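Long-range contacts in Rho-class glutathione S-transferase (Laternula elliptica, PDB 3QAV), which probably transfers glutathione to electrophilic compounds, as other members of the glutathione S-transferase superfamily do: residues A[36-41]-A[76-81]; A[29-34]-A[54-59]; A[42-47]-A[181-186]. All blocks are in the same frame, centred on the assembly; numbering follows the deposited sequence.

Contact 1. Residues A[36-41]-A[76-81]; sequences PPCWKV and GQVPTF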
ATOM      1  N   PRO A  36      10.030  -3.788   8.380  1.00 31.34           N
ATOM      2  CA  PRO A  36       8.622  -3.985   8.745  1.00 29.47           C
ATOM      3  C   PRO A  36       7.899  -4.962   7.807  1.00 29.16           C
ATOM      4  O   PRO A  36       7.077  -5.769   8.251  1.00 28.00           O
ATOM      5  CB  PRO A  36       8.050  -2.575   8.691  1.00 31.12           C
ATOM      6  CG  PRO A  36       9.211  -1.732   9.111  1.00 31.17           C
ATOM      7  CD  PRO A  36      10.348  -2.350   8.304  1.00 32.24           C
ATOM      8  N   PRO A  37       8.185  -4.898   6.496  1.00 28.02           N
ATOM      9  CA  PRO A  37       7.489  -5.849   5.625  1.00 27.01           C
ATOM     10  C   PRO A  37       7.861  -7.308   5.938  1.00 26.38           C
ATOM     11  O   PRO A  37       7.048  -8.224   5.757  1.00 24.16           O
ATOM     12  CB  PRO A  37       7.884  -5.400   4.206  1.00 28.46           C
ATOM     13  CG  PRO A  37       9.081  -4.505   4.401  1.00 30.64           C
ATOM     14  CD  PRO A  37       8.826  -3.825   5.715  1.00 30.12           C
ATOM     15  N   CYS A  38       9.082  -7.525   6.424  1.00 25.13           N
ATOM     16  CA  CYS A  38       9.499  -8.876   6.782  1.00 25.66           C
ATOM     17  C   CYS A  38       8.820  -9.265   8.091  1.00 25.99           C
ATOM     18  O   CYS A  38       8.304 -10.376   8.235  1.00 25.65           O
ATOM     19  CB  CYS A  38      11.019  -8.951   6.961  1.00 26.57           C
ATOM     20  SG  CYS A  38      11.961  -8.764   5.425  1.00 29.94           S
ATOM     21  N   TRP A  39       8.819  -8.332   9.036  1.00 25.32           N
ATOM     22  CA  TRP A  39       8.232  -8.559  10.353  1.00 25.61           C
ATOM     23  C   TRP A  39       6.780  -8.972  10.208  1.00 23.78           C
ATOM     24  O   TRP A  39       6.326  -9.890  10.875  1.00 24.37           O
ATOM     25  CB  TRP A  39       8.329  -7.284  11.203  1.00 25.25           C
ATOM     26  CG  TRP A  39       8.312  -7.530  12.683  1.00 25.44           C
ATOM     27  CD1 TRP A  39       7.855  -8.647  13.329  1.00 26.15           C
ATOM     28  CD2 TRP A  39       8.737  -6.620  13.707  1.00 24.51           C
ATOM     29  NE1 TRP A  39       7.972  -8.485  14.690  1.00 26.75           N
ATOM     30  CE2 TRP A  39       8.509  -7.251  14.949  1.00 25.65           C
ATOM     31  CE3 TRP A  39       9.290  -5.334  13.695  1.00 24.08           C
ATOM     32  CZ2 TRP A  39       8.812  -6.636  16.174  1.00 25.22           C
ATOM     33  CZ3 TRP A  39       9.593  -4.722  14.908  1.00 26.80           C
ATOM     34  CH2 TRP A  39       9.351  -5.377  16.133  1.00 26.84           C
ATOM     35  N   LYS A  40       6.054  -8.290   9.328  1.00 23.60           N
ATOM     36  CA  LYS A  40       4.647  -8.600   9.087  1.00 22.97           C
ATOM     37  C   LYS A  40       4.483 -10.085   8.790  1.00 23.38           C
ATOM     38  O   LYS A  40       3.633 -10.769   9.377  1.00 23.08           O
ATOM     39  CB  LYS A  40       4.125  -7.799   7.892  1.00 23.78           C
ATOM     40  CG  LYS A  40       3.835  -6.329   8.162  1.00 24.45           C
ATOM     41  CD  LYS A  40       3.677  -5.547   6.851  1.00 28.18           C
ATOM     42  CE  LYS A  40       2.523  -6.061   5.994  1.00 29.30           C
ATOM     43  NZ  LYS A  40       2.395  -5.337   4.678  1.00 30.06           N
ATOM     44  N   VAL A  41       5.305 -10.579   7.871  1.00 21.53           N
ATOM     45  CA  VAL A  41       5.260 -11.977   7.475  1.00 22.65           C
ATOM     46  C   VAL A  41       5.572 -12.944   8.625  1.00 23.59           C
ATOM     47  O   VAL A  41       4.871 -13.938   8.806  1.00 23.27           O
ATOM     48  CB  VAL A  41       6.228 -12.244   6.291  1.00 19.80           C
ATOM     49  CG1 VAL A  41       6.229 -13.727   5.940  1.00 21.16           C
ATOM     50  CG2 VAL A  41       5.761 -11.440   5.062  1.00 21.94           C
ATOM     51  N   GLY A  76      14.831  -7.929  -6.374  1.00 32.05           N
ATOM     52  CA  GLY A  76      15.912  -8.058  -5.417  1.00 31.95           C
ATOM     53  C   GLY A  76      15.538  -7.417  -4.090  1.00 33.92           C
ATOM     54  O   GLY A  76      16.263  -6.574  -3.556  1.00 34.46           O
ATOM     55  N   GLN A  77      14.387  -7.811  -3.560  1.00 32.04           N
ATOM     56  CA  GLN A  77      13.931  -7.281  -2.290  1.00 31.82           C
ATOM     57  C   GLN A  77      13.546  -8.417  -1.369  1.00 32.24           C
ATOM     58  O   GLN A  77      13.421  -9.574  -1.784  1.00 30.59           O
ATOM     59  CB  GLN A  77      12.704  -6.383  -2.466  1.00 31.80           C
ATOM     60  CG  GLN A  77      12.866  -5.251  -3.444  1.00 33.30           C
ATOM     61  CD  GLN A  77      11.682  -4.309  -3.419  1.00 37.28           C
ATOM     62  OE1 GLN A  77      10.527  -4.734  -3.553  1.00 36.61           O
ATOM     63  NE2 GLN A  77      11.958  -3.020  -3.248  1.00 37.63           N
ATOM     64  N   VAL A  78      13.348  -8.063  -0.109  1.00 31.92           N
ATOM     65  CA  VAL A  78      12.947  -9.013   0.902  1.00 31.41           C
ATOM     66  C   VAL A  78      11.730  -8.349   1.557  1.00 29.48           C
ATOM     67  O   VAL A  78      11.670  -7.131   1.651  1.00 28.76           O
ATOM     68  CB  VAL A  78      14.119  -9.243   1.895  1.00 33.92           C
ATOM     69  CG1 VAL A  78      14.020  -8.322   3.087  1.00 33.33           C
ATOM     70  CG2 VAL A  78      14.170 -10.691   2.290  1.00 38.53           C
ATOM     71  N   PRO A  79      10.754  -9.139   2.027  1.00 27.15           N
ATOM     72  CA  PRO A  79      10.701 -10.600   2.002  1.00 28.07           C
ATOM     73  C   PRO A  79      10.393 -11.244   0.657  1.00 28.77           C
ATOM     74  O   PRO A  79       9.686 -10.685  -0.179  1.00 26.26           O
ATOM     75  CB  PRO A  79       9.609 -10.908   3.014  1.00 26.85           C
ATOM     76  CG  PRO A  79       8.619  -9.823   2.716  1.00 27.38           C
ATOM     77  CD  PRO A  79       9.537  -8.597   2.655  1.00 29.22           C
ATOM     78  N   THR A  80      10.954 -12.431   0.465  1.00 29.41           N
ATOM     79  CA  THR A  80      10.709 -13.238  -0.717  1.00 30.33           C
ATOM     80  C   THR A  80      10.208 -14.503  -0.037  1.00 31.15           C
ATOM     81  O   THR A  80      10.798 -14.972   0.935  1.00 30.78           O
ATOM     82  CB  THR A  80      11.989 -13.506  -1.519  1.00 30.42           C
ATOM     83  OG1 THR A  80      12.427 -12.285  -2.122  1.00 29.08           O
ATOM     84  CG2 THR A  80      11.720 -14.529  -2.617  1.00 29.34           C
ATOM     85  N   PHE A  81       9.115 -15.049  -0.542  1.00 31.53           N
ATOM     86  CA  PHE A  81       8.496 -16.195   0.094  1.00 32.04           C
ATOM     87  C   PHE A  81       8.077 -17.284  -0.879  1.00 32.19           C
ATOM     88  O   PHE A  81       7.615 -16.991  -1.977  1.00 31.95           O
ATOM     89  CB  PHE A  81       7.270 -15.670   0.859  1.00 31.80           C
ATOM     90  CG  PHE A  81       6.365 -16.734   1.413  1.00 31.17           C
ATOM     91  CD1 PHE A  81       6.439 -17.098   2.752  1.00 32.29           C
ATOM     92  CD2 PHE A  81       5.387 -17.316   0.617  1.00 31.25           C
ATOM     93  CE1 PHE A  81       5.546 -18.023   3.293  1.00 32.91           C
ATOM     94  CE2 PHE A  81       4.493 -18.240   1.148  1.00 32.53           C
ATOM     95  CZ  PHE A  81       4.573 -18.594   2.486  1.00 31.59           C
TER
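Pro79, joined to Val78 by a cis peptide bond, is the bump of this contact, and Pro37, Cys38 and, a turn further on, Val41 form the hollow that takes it at the start of helix 36-47. This cis-proline turn, a hallmark of the thioredoxin-like fold, lies beside the glutathione-binding residues Gln77 and Val78. The proline ring meets the helix with its CG and CD end. On one flank Pro37 CB packs 3.9 Å from Pro79 CD, and the carbonyl oxygen Pro37 O lies 3.8 Å from Pro79 CG. Farther along, Val41 CG2 comes to 4.0 Å from that same Pro79 CG, the two side chains crossing at a slant. Cys38 lies beside the ring: with its sulfur anti to the carbonyl carbon (chi1 -69°), SG comes 3.7 Å from Pro79 CD and also touches Val78, although that approach is modelled so short that its exact length is doubtful. Pro79 has no N-H to give, and what meets across the contact is mostly carbon and sulfur. Two polar atoms of the helix start have partners elsewhere: Pro37 O with Ser91 OG and Cys38 N with Ser35 OG.

Contact 2. Residues A[29-34]-A[54-59]; sequences VYWGSG and EKIISF
Val29-Trp31 and Glu54-Ile56 pair as the two parallel strands of the beta-alpha-beta unit that opens the thioredoxin-like domain, helix 36-47 making the crossover between them. Their axes run 4.8 Å apart at closest approach and are inclined by 12° to each other. Three backbone bonds fix the register: Lys55 N to Val29 O at 3.1 Å, Trp31 N to Lys55 O at 3.2 Å, and Ile57 N to Trp31 O at 2.9 Å. The last of these carries the pairing just past the bridge between Trp31 and Ile56.

The side chain of Trp31 adds a link between the strands beyond the backbone bonds. Its CG stands between the backbone N and the carbonyl carbon (chi1 63°), a rotation that turns the indole across to the neighbouring strand. There NE1 donates to Glu54 OE1 at 2.8 Å. The oxygen lies close to the indole plane, whereas the N-H reaches it from above the carboxylate plane, 36° out of it. Ile56 runs alongside the indole, its CG1 3.5 Å from Trp31 CZ2, while Cys38 and Leu42 of helix 36-47 also touch this tryptophan. Tyr30 and Lys55 point to the other side of the sheet, where Tyr30 CD2 packs 3.7 Å from Lys55 CB and helix 67-72 meets the tyrosine. Farther along the chain, Phe59 CE2 lies 3.5 Å from Gly32 CA.

Chemically, the buried indole N-H is satisfied by a carboxylate from a more exposed strand, and the negative charge of that acceptor would probably strengthen the bond.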
ATOM      1  N   VAL A  29      10.889 -18.504   4.004  1.00 31.06           N
ATOM      2  CA  VAL A  29      10.943 -17.056   3.894  1.00 31.23           C
ATOM      3  C   VAL A  29      12.327 -16.435   4.026  1.00 30.16           C
ATOM      4  O   VAL A  29      13.042 -16.676   5.004  1.00 30.88           O
ATOM      5  CB  VAL A  29      10.004 -16.407   4.932  1.00 33.49           C
ATOM      6  CG1 VAL A  29      10.261 -16.999   6.300  1.00 37.15           C
ATOM      7  CG2 VAL A  29      10.212 -14.905   4.963  1.00 34.95           C
ATOM      8  N   TYR A  30      12.702 -15.651   3.014  1.00 28.10           N
ATOM      9  CA  TYR A  30      13.969 -14.929   3.014  1.00 27.74           C
ATOM     10  C   TYR A  30      13.597 -13.574   3.593  1.00 28.45           C
ATOM     11  O   TYR A  30      12.663 -12.930   3.107  1.00 27.11           O
ATOM     12  CB  TYR A  30      14.501 -14.710   1.593  1.00 29.13           C
ATOM     13  CG  TYR A  30      14.887 -15.961   0.834  1.00 31.55           C
ATOM     14  CD1 TYR A  30      13.925 -16.723   0.174  1.00 30.42           C
ATOM     15  CD2 TYR A  30      16.223 -16.368   0.760  1.00 31.50           C
ATOM     16  CE1 TYR A  30      14.283 -17.864  -0.548  1.00 34.04           C
ATOM     17  CE2 TYR A  30      16.592 -17.508   0.041  1.00 35.91           C
ATOM     18  CZ  TYR A  30      15.617 -18.248  -0.611  1.00 35.09           C
ATOM     19  OH  TYR A  30      15.968 -19.360  -1.336  1.00 39.62           O
ATOM     20  N   TRP A  31      14.316 -13.134   4.620  1.00 26.40           N
ATOM     21  CA  TRP A  31      14.006 -11.857   5.243  1.00 25.45           C
ATOM     22  C   TRP A  31      15.209 -11.243   5.938  1.00 27.58           C
ATOM     23  O   TRP A  31      16.214 -11.912   6.176  1.00 27.99           O
ATOM     24  CB  TRP A  31      12.879 -12.031   6.261  1.00 25.22           C
ATOM     25  CG  TRP A  31      13.238 -12.941   7.391  1.00 24.65           C
ATOM     26  CD1 TRP A  31      13.178 -14.305   7.395  1.00 26.46           C
ATOM     27  CD2 TRP A  31      13.682 -12.554   8.693  1.00 24.08           C
ATOM     28  NE1 TRP A  31      13.550 -14.793   8.627  1.00 26.89           N
ATOM     29  CE2 TRP A  31      13.865 -13.739   9.443  1.00 25.93           C
ATOM     30  CE3 TRP A  31      13.942 -11.321   9.304  1.00 25.89           C
ATOM     31  CZ2 TRP A  31      14.295 -13.726  10.774  1.00 26.30           C
ATOM     32  CZ3 TRP A  31      14.373 -11.307  10.629  1.00 24.13           C
ATOM     33  CH2 TRP A  31      14.543 -12.501  11.349  1.00 24.54           C
ATOM     34  N   GLY A  32      15.082  -9.968   6.288  1.00 26.27           N
ATOM     35  CA  GLY A  32      16.169  -9.268   6.947  1.00 26.00           C
ATOM     36  C   GLY A  32      15.743  -8.543   8.209  1.00 27.63           C
ATOM     37  O   GLY A  32      14.558  -8.262   8.416  1.00 26.32           O
ATOM     38  N   SER A  33      16.726  -8.230   9.049  1.00 28.30           N
ATOM     39  CA  SER A  33      16.480  -7.557  10.316  1.00 30.21           C
ATOM     40  C   SER A  33      16.096  -6.087  10.174  1.00 31.66           C
ATOM     41  O   SER A  33      16.703  -5.350   9.393  1.00 30.42           O
ATOM     42  CB  SER A  33      17.720  -7.680  11.214  1.00 28.52           C
ATOM     43  OG  SER A  33      17.486  -7.128  12.498  1.00 30.03           O
ATOM     44  N   GLY A  34      15.077  -5.682  10.936  1.00 33.55           N
ATOM     45  CA  GLY A  34      14.618  -4.299  10.938  1.00 34.36           C
ATOM     46  C   GLY A  34      13.532  -3.919   9.941  1.00 34.92           C
ATOM     47  O   GLY A  34      12.915  -2.859  10.068  1.00 35.51           O
ATOM     48  N   GLU A  54      13.540 -20.746   7.008  1.00 33.80           N
ATOM     49  CA  GLU A  54      13.894 -19.353   6.791  1.00 32.96           C
ATOM     50  C   GLU A  54      15.369 -19.150   6.489  1.00 33.52           C
ATOM     51  O   GLU A  54      16.211 -19.963   6.862  1.00 36.22           O
ATOM     52  CB  GLU A  54      13.562 -18.540   8.038  1.00 32.16           C
ATOM     53  CG  GLU A  54      14.650 -18.639   9.098  1.00 29.04           C
ATOM     54  CD  GLU A  54      14.265 -17.985  10.407  1.00 29.90           C
ATOM     55  OE1 GLU A  54      13.462 -17.032  10.387  1.00 30.09           O
ATOM     56  OE2 GLU A  54      14.777 -18.422  11.459  1.00 31.08           O
ATOM     57  N   LYS A  55      15.664 -18.043   5.820  1.00 33.78           N
ATOM     58  CA  LYS A  55      17.028 -17.660   5.498  1.00 33.61           C
ATOM     59  C   LYS A  55      17.152 -16.191   5.876  1.00 33.54           C
ATOM     60  O   LYS A  55      16.588 -15.322   5.210  1.00 34.53           O
ATOM     61  CB  LYS A  55      17.318 -17.846   4.009  1.00 35.84           C
ATOM     62  CG  LYS A  55      18.732 -17.456   3.591  1.00 38.79           C
ATOM     63  CD  LYS A  55      19.775 -18.204   4.397  1.00 44.36           C
ATOM     64  CE  LYS A  55      21.191 -17.890   3.924  1.00 48.45           C
ATOM     65  NZ  LYS A  55      21.480 -18.444   2.567  1.00 50.42           N
ATOM     66  N   ILE A  56      17.862 -15.923   6.967  1.00 32.52           N
ATOM     67  CA  ILE A  56      18.066 -14.560   7.431  1.00 33.04           C
ATOM     68  C   ILE A  56      19.200 -13.954   6.612  1.00 33.64           C
ATOM     69  O   ILE A  56      20.356 -14.341   6.772  1.00 34.38           O
ATOM     70  CB  ILE A  56      18.453 -14.532   8.926  1.00 32.28           C
ATOM     71  CG1 ILE A  56      17.344 -15.188   9.762  1.00 33.52           C
ATOM     72  CG2 ILE A  56      18.680 -13.099   9.371  1.00 30.81           C
ATOM     73  CD1 ILE A  56      17.556 -15.112  11.270  1.00 33.35           C
ATOM     74  N   ILE A  57      18.872 -13.011   5.733  1.00 33.13           N
ATOM     75  CA  ILE A  57      19.891 -12.388   4.887  1.00 33.30           C
ATOM     76  C   ILE A  57      20.544 -11.190   5.548  1.00 32.70           C
ATOM     77  O   ILE A  57      20.085 -10.718   6.581  1.00 32.97           O
ATOM     78  CB  ILE A  57      19.303 -11.974   3.502  1.00 33.38           C
ATOM     79  CG1 ILE A  57      18.222 -10.893   3.652  1.00 34.17           C
ATOM     80  CG2 ILE A  57      18.693 -13.196   2.830  1.00 32.68           C
ATOM     81  CD1 ILE A  57      18.747  -9.470   3.824  1.00 30.94           C
ATOM     82  N   SER A  58      21.630 -10.711   4.954  1.00 34.84           N
ATOM     83  CA  SER A  58      22.345  -9.557   5.491  1.00 36.43           C
ATOM     84  C   SER A  58      22.196  -8.343   4.598  1.00 37.65           C
ATOM     85  O   SER A  58      22.714  -8.321   3.481  1.00 39.04           O
ATOM     86  CB  SER A  58      23.833  -9.864   5.650  1.00 36.26           C
ATOM     87  OG  SER A  58      24.553  -8.676   5.954  1.00 36.12           O
ATOM     88  N   PHE A  59      21.495  -7.329   5.090  1.00 37.41           N
ATOM     89  CA  PHE A  59      21.315  -6.115   4.314  1.00 38.75           C
ATOM     90  C   PHE A  59      22.664  -5.453   4.072  1.00 39.49           C
ATOM     91  O   PHE A  59      23.004  -5.137   2.939  1.00 40.91           O
ATOM     92  CB  PHE A  59      20.382  -5.139   5.038  1.00 35.96           C
ATOM     93  CG  PHE A  59      18.922  -5.451   4.869  1.00 35.09           C
ATOM     94  CD1 PHE A  59      18.336  -5.430   3.607  1.00 35.89           C
ATOM     95  CD2 PHE A  59      18.121  -5.729   5.973  1.00 36.04           C
ATOM     96  CE1 PHE A  59      16.973  -5.678   3.447  1.00 33.89           C
ATOM     97  CE2 PHE A  59      16.753  -5.979   5.824  1.00 34.48           C
ATOM     98  CZ  PHE A  59      16.181  -5.952   4.557  1.00 34.61           C
TER

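Contact 3. Residues A[42-47]-A[181-186]; sequences LLVLQE and FTMADV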
ATOM      1  N   LEU A  42       6.611 -12.649   9.404  1.00 24.70           N
ATOM      2  CA  LEU A  42       6.981 -13.522  10.514  1.00 25.05           C
ATOM      3  C   LEU A  42       5.877 -13.575  11.566  1.00 25.73           C
ATOM      4  O   LEU A  42       5.619 -14.630  12.153  1.00 26.30           O
ATOM      5  CB  LEU A  42       8.285 -13.045  11.155  1.00 27.69           C
ATOM      6  CG  LEU A  42       9.525 -13.003  10.241  1.00 28.63           C
ATOM      7  CD1 LEU A  42      10.730 -12.510  11.040  1.00 29.37           C
ATOM      8  CD2 LEU A  42       9.794 -14.391   9.664  1.00 29.04           C
ATOM      9  N   LEU A  43       5.231 -12.435  11.803  1.00 24.14           N
ATOM     10  CA  LEU A  43       4.159 -12.360  12.788  1.00 24.15           C
ATOM     11  C   LEU A  43       2.967 -13.206  12.373  1.00 23.32           C
ATOM     12  O   LEU A  43       2.385 -13.906  13.192  1.00 23.89           O
ATOM     13  CB  LEU A  43       3.717 -10.906  12.994  1.00 25.21           C
ATOM     14  CG  LEU A  43       4.610 -10.055  13.899  1.00 26.98           C
ATOM     15  CD1 LEU A  43       3.996  -8.677  14.065  1.00 27.51           C
ATOM     16  CD2 LEU A  43       4.742 -10.730  15.260  1.00 28.28           C
ATOM     17  N   VAL A  44       2.589 -13.130  11.104  1.00 22.52           N
ATOM     18  CA  VAL A  44       1.465 -13.928  10.617  1.00 23.13           C
ATOM     19  C   VAL A  44       1.773 -15.417  10.783  1.00 24.39           C
ATOM     20  O   VAL A  44       0.940 -16.176  11.262  1.00 26.97           O
ATOM     21  CB  VAL A  44       1.177 -13.654   9.126  1.00 22.13           C
ATOM     22  CG1 VAL A  44       0.153 -14.658   8.597  1.00 21.99           C
ATOM     23  CG2 VAL A  44       0.666 -12.246   8.953  1.00 17.69           C
ATOM     24  N   LEU A  45       2.972 -15.830  10.378  1.00 24.08           N
ATOM     25  CA  LEU A  45       3.374 -17.227  10.495  1.00 25.66           C
ATOM     26  C   LEU A  45       3.362 -17.702  11.951  1.00 26.13           C
ATOM     27  O   LEU A  45       2.839 -18.769  12.255  1.00 24.40           O
ATOM     28  CB  LEU A  45       4.778 -17.429   9.906  1.00 24.09           C
ATOM     29  CG  LEU A  45       4.931 -17.346   8.383  1.00 25.69           C
ATOM     30  CD1 LEU A  45       6.418 -17.217   8.030  1.00 25.51           C
ATOM     31  CD2 LEU A  45       4.313 -18.581   7.727  1.00 21.30           C
ATOM     32  N   GLN A  46       3.943 -16.898  12.841  1.00 26.26           N
ATOM     33  CA  GLN A  46       4.002 -17.231  14.258  1.00 27.81           C
ATOM     34  C   GLN A  46       2.607 -17.265  14.880  1.00 29.59           C
ATOM     35  O   GLN A  46       2.251 -18.219  15.567  1.00 32.79           O
ATOM     36  CB  GLN A  46       4.859 -16.209  15.006  1.00 28.76           C
ATOM     37  CG  GLN A  46       6.356 -16.245  14.697  1.00 31.53           C
ATOM     38  CD  GLN A  46       7.068 -17.437  15.314  1.00 32.77           C
ATOM     39  OE1 GLN A  46       6.796 -17.814  16.452  1.00 33.95           O
ATOM     40  NE2 GLN A  46       8.000 -18.020  14.570  1.00 32.88           N
ATOM     41  N   GLU A  47       1.818 -16.221  14.642  1.00 29.68           N
ATOM     42  CA  GLU A  47       0.472 -16.154  15.203  1.00 32.02           C
ATOM     43  C   GLU A  47      -0.377 -17.348  14.779  1.00 33.87           C
ATOM     44  O   GLU A  47      -1.112 -17.916  15.586  1.00 35.10           O
ATOM     45  CB  GLU A  47      -0.214 -14.857  14.773  1.00 30.64           C
ATOM     46  CG  GLU A  47       0.325 -13.623  15.470  1.00 31.26           C
ATOM     47  CD  GLU A  47      -0.136 -13.527  16.912  1.00 30.61           C
ATOM     48  OE1 GLU A  47       0.467 -12.753  17.680  1.00 31.50           O
ATOM     49  OE2 GLU A  47      -1.111 -14.218  17.273  1.00 32.82           O
ATOM     50  N   PHE A 181      -6.771  -9.245  18.661  1.00 32.01           N
ATOM     51  CA  PHE A 181      -5.600  -9.151  17.798  1.00 31.43           C
ATOM     52  C   PHE A 181      -6.062  -9.574  16.391  1.00 29.31           C
ATOM     53  O   PHE A 181      -6.784 -10.559  16.246  1.00 29.26           O
ATOM     54  CB  PHE A 181      -4.520 -10.107  18.313  1.00 29.40           C
ATOM     55  CG  PHE A 181      -3.322 -10.217  17.417  1.00 32.18           C
ATOM     56  CD1 PHE A 181      -2.212  -9.399  17.615  1.00 32.45           C
ATOM     57  CD2 PHE A 181      -3.297 -11.150  16.378  1.00 31.55           C
ATOM     58  CE1 PHE A 181      -1.087  -9.507  16.788  1.00 34.40           C
ATOM     59  CE2 PHE A 181      -2.182 -11.265  15.546  1.00 33.67           C
ATOM     60  CZ  PHE A 181      -1.072 -10.443  15.752  1.00 34.84           C
ATOM     61  N   THR A 182      -5.662  -8.827  15.365  1.00 27.46           N
ATOM     62  CA  THR A 182      -6.054  -9.145  13.991  1.00 25.14           C
ATOM     63  C   THR A 182      -4.942  -8.769  13.020  1.00 25.08           C
ATOM     64  O   THR A 182      -3.903  -8.256  13.429  1.00 23.63           O
ATOM     65  CB  THR A 182      -7.325  -8.376  13.570  1.00 24.76           C
ATOM     66  OG1 THR A 182      -7.048  -6.969  13.557  1.00 24.39           O
ATOM     67  CG2 THR A 182      -8.467  -8.649  14.542  1.00 24.44           C
ATOM     68  N   MET A 183      -5.171  -9.014  11.734  1.00 23.21           N
ATOM     69  CA  MET A 183      -4.176  -8.694  10.712  1.00 24.60           C
ATOM     70  C   MET A 183      -3.755  -7.229  10.806  1.00 23.21           C
ATOM     71  O   MET A 183      -2.622  -6.895  10.494  1.00 24.12           O
ATOM     72  CB  MET A 183      -4.728  -8.974   9.305  1.00 22.15           C
ATOM     73  CG  MET A 183      -3.677  -8.861   8.201  1.00 23.66           C
ATOM     74  SD  MET A 183      -2.364 -10.102   8.352  1.00 26.65           S
ATOM     75  CE  MET A 183      -3.167 -11.537   7.650  1.00 19.73           C
ATOM     76  N   ALA A 184      -4.669  -6.362  11.237  1.00 23.41           N
ATOM     77  CA  ALA A 184      -4.369  -4.936  11.362  1.00 24.52           C
ATOM     78  C   ALA A 184      -3.200  -4.676  12.312  1.00 24.48           C
ATOM     79  O   ALA A 184      -2.379  -3.785  12.066  1.00 24.22           O
ATOM     80  CB  ALA A 184      -5.598  -4.175  11.840  1.00 24.26           C
ATOM     81  N   ASP A 185      -3.125  -5.443  13.399  1.00 24.12           N
ATOM     82  CA  ASP A 185      -2.037  -5.269  14.355  1.00 23.70           C
ATOM     83  C   ASP A 185      -0.710  -5.750  13.778  1.00 23.35           C
ATOM     84  O   ASP A 185       0.359  -5.274  14.161  1.00 24.81           O
ATOM     85  CB  ASP A 185      -2.353  -6.007  15.650  1.00 23.13           C
ATOM     86  CG  ASP A 185      -3.568  -5.435  16.343  1.00 25.35           C
ATOM     87  OD1 ASP A 185      -4.654  -6.048  16.252  1.00 22.88           O
ATOM     88  OD2 ASP A 185      -3.431  -4.352  16.959  1.00 23.80           O
ATOM     89  N   VAL A 186      -0.789  -6.691  12.851  1.00 21.74           N
ATOM     90  CA  VAL A 186       0.401  -7.225  12.202  1.00 23.58           C
ATOM     91  C   VAL A 186       1.046  -6.100  11.387  1.00 22.83           C
ATOM     92  O   VAL A 186       2.273  -5.983  11.311  1.00 22.89           O
ATOM     93  CB  VAL A 186       0.023  -8.382  11.245  1.00 24.27           C
ATOM     94  CG1 VAL A 186       1.166  -8.674  10.303  1.00 25.56           C
ATOM     95  CG2 VAL A 186      -0.346  -9.617  12.045  1.00 24.16           C
TER
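Glu47 and Phe181 meet at the interface between the thioredoxin-like and the helical domain, where the last turns of helix 36-47 face the start of helix 183-197. Their side chains come from opposite directions and stack, carboxylate and ring planes 25° apart. The bend at chi2 (-74°) folds the Glu47 carboxylate over one ring face: CD lies 3.3 Å from Phe181 CE2, and OE1 3.4 Å from Phe181 CZ, offset toward the rim. An anion over an aromatic face would be unfavourable alone, but Glu47 OE1 is gripped by a salt bridge from Arg219 NE and a hydrogen bond with Thr221 OG1. Arg219 also makes a cation-pi contact with Phe181, which probably offsets the cost.

Deeper in, the packing is apolar. Val44 CG2 sits 3.8 Å from Met183 SD and 3.9 Å from Val186 CG1, the two valines crossing at about a right angle. Leu43 CB adds a looser contact, 4.3 Å from Val186 CG1.

The facing helix starts with Thr182 at its N-cap. Thr182 N donates to Asp185 OD1 at 3.1 Å, meeting that oxygen's anti lone pair, the one away from OD2, and a weak bond runs back from Ala184 N to Thr182 OG1. Asp185 OD2 is held in turn by Tyr212 OH and Val176 N. This Thr-x-x-Asp capping box is the N-capping motif familiar from the helical domain of cytosolic glutathione S-transferases.

How the contacts relate
Helix 36-47 links all three contacts: contact 1 uses its start, contact 3 its end, and contact 2 pairs the strands before and after it. Contacts 1 and 2 have centres about 8 Å apart and share the sheet, Thr80 O lying 2.9 Å from Tyr30 N, a probable hydrogen bond. Contact 3 is centred about 14 Å from contact 1, which it meets where Val186 CG1 lies 3.4 Å from Lys40 O, and about 18 Å from contact 2, where Leu42 CD1 packs 3.7 Å from Trp31 CE2. Contact 1 holds glutathione-binding Gln77 and Val78, and the Phe59 side chain of contact 2 comes within about 4 Å of the side chains of Val78 and Ser35.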